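Local coordinates for acylphosphatase (Bacillus subtilis, PDB 3BR8), which catalyses the hydrolysis of acyl phosphates to a carboxylate and inorganic phosphate, at residues Lys35-Asp38 with Val42-Leu45; Ala59-Ser64 with Thr70-Thr75. All coordinates share one frame; numbering follows the deposited sequence.

Interaction 1. Residues Lys35-Asp38 with Val42-Leu45; sequences KNRD and VEIL. With PO4 (phosphate ion), chain B.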
ATOM      1  N   LYS A  35       4.097  -1.023  -5.952  1.00  7.70           N
ATOM      2  CA  LYS A  35       4.682  -0.889  -7.285  1.00  9.21           C
ATOM      3  C   LYS A  35       4.378   0.489  -7.857  1.00  9.56           C
ATOM      4  O   LYS A  35       3.243   0.953  -7.779  1.00  9.81           O
ATOM      5  CB  LYS A  35       4.105  -1.968  -8.210  1.00  9.95           C
ATOM      6  CG  LYS A  35       4.538  -1.898  -9.671  1.00 11.32           C
ATOM      7  CD  LYS A  35       3.940  -3.062 -10.435  1.00 12.69           C
ATOM      8  CE  LYS A  35       4.084  -2.902 -11.935  1.00 14.99           C
ATOM      9  NZ  LYS A  35       3.484  -4.074 -12.665  1.00 16.90           N
ATOM     10  N   ASN A  36       5.386   1.125  -8.444  1.00 11.22           N
ATOM     11  CA  ASN A  36       5.170   2.363  -9.172  1.00 12.82           C
ATOM     12  C   ASN A  36       4.542   2.094 -10.539  1.00 15.11           C
ATOM     13  O   ASN A  36       4.989   1.206 -11.270  1.00 16.17           O
ATOM     14  CB  ASN A  36       6.490   3.105  -9.374  1.00 12.84           C
ATOM     15  CG  ASN A  36       6.935   3.871  -8.143  1.00 11.82           C
ATOM     16  OD1 ASN A  36       6.203   4.005  -7.162  1.00 11.62           O
ATOM     17  ND2 ASN A  36       8.150   4.396  -8.203  1.00 11.37           N
ATOM     18  N   ARG A  37       3.501   2.858 -10.869  1.00 11.16           N
ATOM     19  CA  ARG A  37       2.903   2.826 -12.209  1.00 14.37           C
ATOM     20  C   ARG A  37       3.571   3.888 -13.080  1.00 17.06           C
ATOM     21  O   ARG A  37       4.039   4.911 -12.576  1.00 16.97           O
ATOM     22  CB  ARG A  37       1.391   3.082 -12.149  1.00 14.77           C
ATOM     23  CG  ARG A  37       0.581   2.162 -11.229  1.00 14.81           C
ATOM     24  CD  ARG A  37       0.677   0.677 -11.578  1.00 14.61           C
ATOM     25  NE  ARG A  37       0.409   0.410 -12.993  1.00 14.54           N
ATOM     26  CZ  ARG A  37       0.431  -0.798 -13.556  1.00 14.97           C
ATOM     27  NH1 ARG A  37       0.682  -1.879 -12.830  1.00 12.99           N
ATOM     28  NH2 ARG A  37       0.202  -0.926 -14.856  1.00 15.81           N
ATOM     29  N   ASP A  38       3.614   3.664 -14.390  1.00 20.36           N
ATOM     30  CA  ASP A  38       4.282   4.636 -15.269  1.00 24.15           C
ATOM     31  C   ASP A  38       3.475   5.929 -15.492  1.00 25.18           C
ATOM     32  O   ASP A  38       3.931   6.839 -16.191  1.00 29.23           O
ATOM     33  CB  ASP A  38       4.757   3.996 -16.592  1.00 27.71           C
ATOM     34  CG  ASP A  38       3.617   3.502 -17.470  1.00 30.21           C
ATOM     35  OD1 ASP A  38       2.435   3.752 -17.157  1.00 30.27           O
ATOM     36  OD2 ASP A  38       3.922   2.859 -18.498  1.00 34.17           O
ATOM     37  N   VAL A  42       0.740   4.951  -7.476  1.00 11.66           N
ATOM     38  CA  VAL A  42       1.360   3.836  -6.766  1.00 10.06           C
ATOM     39  C   VAL A  42       0.271   2.809  -6.468  1.00  8.90           C
ATOM     40  O   VAL A  42      -0.792   3.154  -5.935  1.00  9.14           O
ATOM     41  CB  VAL A  42       2.040   4.312  -5.457  1.00 10.06           C
ATOM     42  CG1 VAL A  42       2.589   3.132  -4.670  1.00 10.79           C
ATOM     43  CG2 VAL A  42       3.160   5.302  -5.774  1.00 10.64           C
ATOM     44  N   GLU A  43       0.524   1.560  -6.851  1.00  8.70           N
ATOM     45  CA  GLU A  43      -0.405   0.480  -6.569  1.00  8.48           C
ATOM     46  C   GLU A  43       0.075  -0.311  -5.353  1.00  7.62           C
ATOM     47  O   GLU A  43       1.270  -0.554  -5.187  1.00  7.29           O
ATOM     48  CB  GLU A  43      -0.612  -0.421  -7.804  1.00 10.75           C
ATOM     49  CG  GLU A  43       0.383  -1.547  -7.972  1.00 12.44           C
ATOM     50  CD  GLU A  43       0.034  -2.482  -9.106  1.00 12.40           C
ATOM     51  OE1 GLU A  43      -0.426  -1.994 -10.156  1.00 10.91           O
ATOM     52  OE2 GLU A  43       0.246  -3.701  -8.956  1.00 13.45           O
ATOM     53  N   ILE A  44      -0.869  -0.681  -4.494  1.00  7.64           N
ATOM     54  CA  ILE A  44      -0.577  -1.434  -3.286  1.00  7.64           C
ATOM     55  C   ILE A  44      -1.606  -2.550  -3.171  1.00  8.14           C
ATOM     56  O   ILE A  44      -2.812  -2.277  -3.165  1.00  8.54           O
ATOM     57  CB  ILE A  44      -0.692  -0.555  -2.013  1.00  8.04           C
ATOM     58  CG1 ILE A  44       0.205   0.693  -2.069  1.00  8.46           C
ATOM     59  CG2 ILE A  44      -0.375  -1.397  -0.773  1.00  8.37           C
ATOM     60  CD1 ILE A  44      -0.074   1.710  -0.952  1.00  8.62           C
ATOM     61  N   LEU A  45      -1.132  -3.795  -3.102  1.00  8.39           N
ATOM     62  CA  LEU A  45      -1.994  -4.923  -2.783  1.00  8.91           C
ATOM     63  C   LEU A  45      -1.632  -5.347  -1.369  1.00  8.56           C
ATOM     64  O   LEU A  45      -0.460  -5.630  -1.093  1.00  8.56           O
ATOM     65  CB  LEU A  45      -1.757  -6.065  -3.774  1.00 10.27           C
ATOM     66  CG  LEU A  45      -2.701  -7.263  -3.765  1.00 13.54           C
ATOM     67  CD1 LEU A  45      -2.354  -8.304  -2.692  1.00 14.51           C
ATOM     68  CD2 LEU A  45      -4.147  -6.811  -3.707  1.00 17.98           C
TER
HETATM   69  P   PO4 B  92       9.900   6.014  -4.753  1.00  9.35           P
HETATM   70  O1  PO4 B  92       8.791   6.898  -4.184  1.00  9.35           O
HETATM   71  O2  PO4 B  92      11.184   6.655  -4.271  1.00 11.31           O
HETATM   72  O3  PO4 B  92       9.783   6.053  -6.269  1.00 10.80           O
HETATM   73  O4  PO4 B  92       9.748   4.627  -4.146  1.00  9.40           O
HETATM   74  O   HOH W   1       0.958  -5.002 -11.254  1.00 17.18           O
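The guanidinium of Arg37 and the carboxylate of Glu43 lie nearly parallel, their planes 11° apart. Arg37 NH1 reaches Glu43 OE1 at 2.9 Å from above the carboxylate plane, with OE1 tilted out of the guanidinium plane and an N-H...O angle of only 131°, a skewed salt bridge. A water sits in plane at the guanidinium edge; it receives a bond from Lys35 NZ and gives one to Glu43 OE2 at 2.7 Å, joining two charges not in direct contact. OE2 also accepts from Trp33 NE1. Bends at chi2 and chi3 fold the Arg37 chain back, bringing its CD within 3.2 Å of Glu43 OE1. A lysine in place of Glu43 would probably leave Arg37 without its counter-charge. The strand backbones form a beta hairpin of the acylphosphatase alpha/beta sandwich: Lys35 and Glu43 are an antiparallel hydrogen-bonded pair, Glu43 N to Lys35 O at 2.9 Å and Lys35 N to Glu43 O at 3.0 Å. On the sheet face that carries Asn36 and Val42, Val42 CG2 touches OD1 of the active-site residue Asn36 at 3.6 Å, while Asn36 ND2 donates to phosphate O3 at 3.0 Å, the ion being also bound by Arg18 and backbone NH groups of Gly14-Phe17.

Interaction 2. Residues Ala59-Ser64 with Thr70-Thr75; sequences AVKNGS and TDISVT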
ATOM      1  N   ALA A  59      -2.213   5.147   7.666  1.00 10.13           N
ATOM      2  CA  ALA A  59      -0.771   5.416   7.651  1.00 11.42           C
ATOM      3  C   ALA A  59      -0.289   5.797   6.256  1.00 11.69           C
ATOM      4  O   ALA A  59       0.496   6.731   6.088  1.00 12.42           O
ATOM      5  CB  ALA A  59       0.015   4.216   8.182  1.00 11.63           C
ATOM      6  N   VAL A  60      -0.783   5.087   5.248  1.00 10.21           N
ATOM      7  CA  VAL A  60      -0.397   5.365   3.864  1.00  9.87           C
ATOM      8  C   VAL A  60      -0.705   6.822   3.494  1.00  9.85           C
ATOM      9  O   VAL A  60       0.100   7.491   2.832  1.00  9.75           O
ATOM     10  CB  VAL A  60      -1.060   4.357   2.872  1.00 10.81           C
ATOM     11  CG1 VAL A  60      -0.918   4.810   1.404  1.00 12.04           C
ATOM     12  CG2 VAL A  60      -0.458   2.956   3.053  1.00 12.21           C
ATOM     13  N   LYS A  61      -1.857   7.319   3.941  1.00 10.94           N
ATOM     14  CA  LYS A  61      -2.255   8.703   3.668  1.00 12.54           C
ATOM     15  C   LYS A  61      -1.224   9.718   4.167  1.00 12.86           C
ATOM     16  O   LYS A  61      -1.066  10.777   3.563  1.00 13.80           O
ATOM     17  CB  LYS A  61      -3.617   9.013   4.289  1.00 14.23           C
ATOM     18  CG  LYS A  61      -4.784   8.343   3.603  1.00 14.54           C
ATOM     19  CD  LYS A  61      -6.076   8.586   4.379  1.00 15.83           C
ATOM     20  CE  LYS A  61      -7.220   7.741   3.842  1.00 18.00           C
ATOM     21  NZ  LYS A  61      -8.454   7.842   4.679  1.00 19.17           N
ATOM     22  N   ASN A  62      -0.549   9.409   5.275  1.00 13.26           N
ATOM     23  CA  ASN A  62       0.487  10.297   5.820  1.00 14.53           C
ATOM     24  C   ASN A  62       1.749  10.360   4.955  1.00 13.37           C
ATOM     25  O   ASN A  62       2.466  11.372   4.938  1.00 14.24           O
ATOM     26  CB  ASN A  62       0.833   9.904   7.258  1.00 16.22           C
ATOM     27  CG  ASN A  62      -0.328  10.101   8.208  1.00 19.87           C
ATOM     28  OD1 ASN A  62      -1.094  11.060   8.087  1.00 23.20           O
ATOM     29  ND2 ASN A  62      -0.468   9.190   9.162  1.00 22.14           N
ATOM     30  N   GLY A  63       2.032   9.271   4.252  1.00 11.78           N
ATOM     31  CA  GLY A  63       3.093   9.265   3.251  1.00 11.30           C
ATOM     32  C   GLY A  63       4.507   9.258   3.786  1.00 11.36           C
ATOM     33  O   GLY A  63       4.740   9.182   4.997  1.00 12.33           O
ATOM     34  N   SER A  64       5.438   9.338   2.839  1.00 10.41           N
ATOM     35  CA  SER A  64       6.873   9.404   3.078  1.00 10.58           C
ATOM     36  C   SER A  64       7.304  10.873   3.052  1.00 10.32           C
ATOM     37  O   SER A  64       6.537  11.728   2.611  1.00  9.90           O
ATOM     38  CB  SER A  64       7.581   8.640   1.956  1.00 10.96           C
ATOM     39  OG  SER A  64       7.239   9.206   0.692  1.00 10.07           O
ATOM     40  N   THR A  70      -2.811  12.915  -2.647  1.00 21.07           N
ATOM     41  CA  THR A  70      -3.985  13.713  -3.020  1.00 25.18           C
ATOM     42  C   THR A  70      -5.231  12.845  -3.180  1.00 26.65           C
ATOM     43  O   THR A  70      -6.352  13.335  -3.068  1.00 30.41           O
ATOM     44  CB  THR A  70      -3.753  14.531  -4.308  1.00 26.89           C
ATOM     45  OG1 THR A  70      -3.507  13.644  -5.406  1.00 27.00           O
ATOM     46  CG2 THR A  70      -2.582  15.503  -4.140  1.00 27.24           C
ATOM     47  N   ASP A  71      -5.028  11.559  -3.452  1.00 23.96           N
ATOM     48  CA  ASP A  71      -6.139  10.617  -3.537  1.00 25.64           C
ATOM     49  C   ASP A  71      -5.722   9.207  -3.146  1.00 22.97           C
ATOM     50  O   ASP A  71      -4.596   8.785  -3.420  1.00 20.19           O
ATOM     51  CB  ASP A  71      -6.739  10.592  -4.944  1.00 27.35           C
ATOM     52  CG  ASP A  71      -8.010   9.771  -5.011  1.00 30.68           C
ATOM     53  OD1 ASP A  71      -8.014   8.722  -5.689  1.00 31.62           O
ATOM     54  OD2 ASP A  71      -8.999  10.158  -4.363  1.00 34.92           O
ATOM     55  N   ILE A  72      -6.637   8.494  -2.490  1.00 26.30           N
ATOM     56  CA  ILE A  72      -6.495   7.060  -2.253  1.00 24.02           C
ATOM     57  C   ILE A  72      -7.811   6.376  -2.614  1.00 21.87           C
ATOM     58  O   ILE A  72      -8.872   6.715  -2.076  1.00 24.33           O
ATOM     59  CB  ILE A  72      -6.098   6.724  -0.791  1.00 26.47           C
ATOM     60  CG1 ILE A  72      -4.640   7.111  -0.533  1.00 30.45           C
ATOM     61  CG2 ILE A  72      -6.297   5.234  -0.503  1.00 25.74           C
ATOM     62  CD1 ILE A  72      -4.079   6.632   0.789  1.00 35.18           C
ATOM     63  N   SER A  73      -7.738   5.441  -3.554  1.00 19.27           N
ATOM     64  CA  SER A  73      -8.885   4.606  -3.883  1.00 18.16           C
ATOM     65  C   SER A  73      -8.610   3.227  -3.324  1.00 16.04           C
ATOM     66  O   SER A  73      -7.482   2.751  -3.383  1.00 15.23           O
ATOM     67  CB  SER A  73      -9.107   4.546  -5.396  1.00 21.34           C
ATOM     68  OG  SER A  73      -8.108   3.780  -6.038  1.00 22.48           O
ATOM     69  N   VAL A  74      -9.633   2.603  -2.761  1.00 15.60           N
ATOM     70  CA  VAL A  74      -9.503   1.273  -2.177  1.00 13.73           C
ATOM     71  C   VAL A  74     -10.666   0.428  -2.683  1.00 14.40           C
ATOM     72  O   VAL A  74     -11.812   0.872  -2.639  1.00 16.33           O
ATOM     73  CB  VAL A  74      -9.572   1.321  -0.625  1.00 15.15           C
ATOM     74  CG1 VAL A  74      -9.310  -0.068  -0.016  1.00 15.54           C
ATOM     75  CG2 VAL A  74      -8.603   2.348  -0.048  1.00 16.65           C
ATOM     76  N   THR A  75     -10.374  -0.766  -3.193  1.00 13.97           N
ATOM     77  CA  THR A  75     -11.396  -1.790  -3.437  1.00 15.51           C
ATOM     78  C   THR A  75     -11.012  -3.056  -2.668  1.00 13.88           C
ATOM     79  O   THR A  75      -9.832  -3.314  -2.417  1.00 13.97           O
ATOM     80  CB  THR A  75     -11.582  -2.132  -4.936  1.00 19.09           C
ATOM     81  OG1 THR A  75     -10.366  -2.672  -5.461  1.00 18.89           O
ATOM     82  CG2 THR A  75     -11.996  -0.901  -5.747  1.00 22.96           C
TER
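Ile72 meets the last turn of helix 50-62 with a single methyl group. Its CD1 lies 3.7 Å from Val60 CG1 and 3.4 Å from Lys61 CG, so one carbon is fitted against two neighbouring helix residues. The second approach is tighter than ordinary carbon-carbon van der Waals contact, which marks this as the close-fitting point of the interface. Ile72 has CG1 anti to its carbonyl carbon (chi1 -72°) and continues extended through chi2, a shape that carries CD1 out from the strand to the helix. Val60 answers with the methyl that stands opposite its own backbone N (chi1 168°), and its CB points at the strand. Both pairs of side chains are set at a slant, with no polar bond between the segments.

The tight part is small: only 122 Å² is buried in all, most of it on Ile72. Val60 is buried; Ile72 also touches Ile6 of strand 2-9, the neighbour of its own strand in the sheet. Lys61 forms the solvent side. The base of its aliphatic chain lies against the Ile72 methyl, while the extended remainder carries NZ to a salt bridge with Glu58, one turn earlier on the same helix. Soon after Lys61 the helix ends, and Gly63 leaves it with positive phi (74°). The contact belongs to the second half of a split beta-alpha-beta unit: helix 50-62 connects strand 42-48 to strand 68-77, which run parallel with the antiparallel strand 2-9 between them, as in the ferredoxin-like alpha/beta sandwich of acylphosphatases.

How the interactions relate
The hairpin of interaction 1 is complete before the chain enters the helix of interaction 2, strand 42-48 leading into helix 50-62 and that helix into strand 68-77. Their centres are 12 Å apart, and they share one five-stranded mixed sheet, in which strand 2-9 separates strand 42-48 from the edge strand 68-77. The 35-38/42-45 contact joins neighbouring strands within the sheet, whereas 59-64/70-75 packs the end of helix 50-62 on it. They meet where Ile44 CD1 packs on Val60 CG1 at 4.0 Å, linking the hairpin to the helix. The active-site residue Asn36 thus lies in the hairpin contact, while interaction 2 is helix-on-sheet packing away from the site, the side chain of Val60 about 11 Å from that of Asn36.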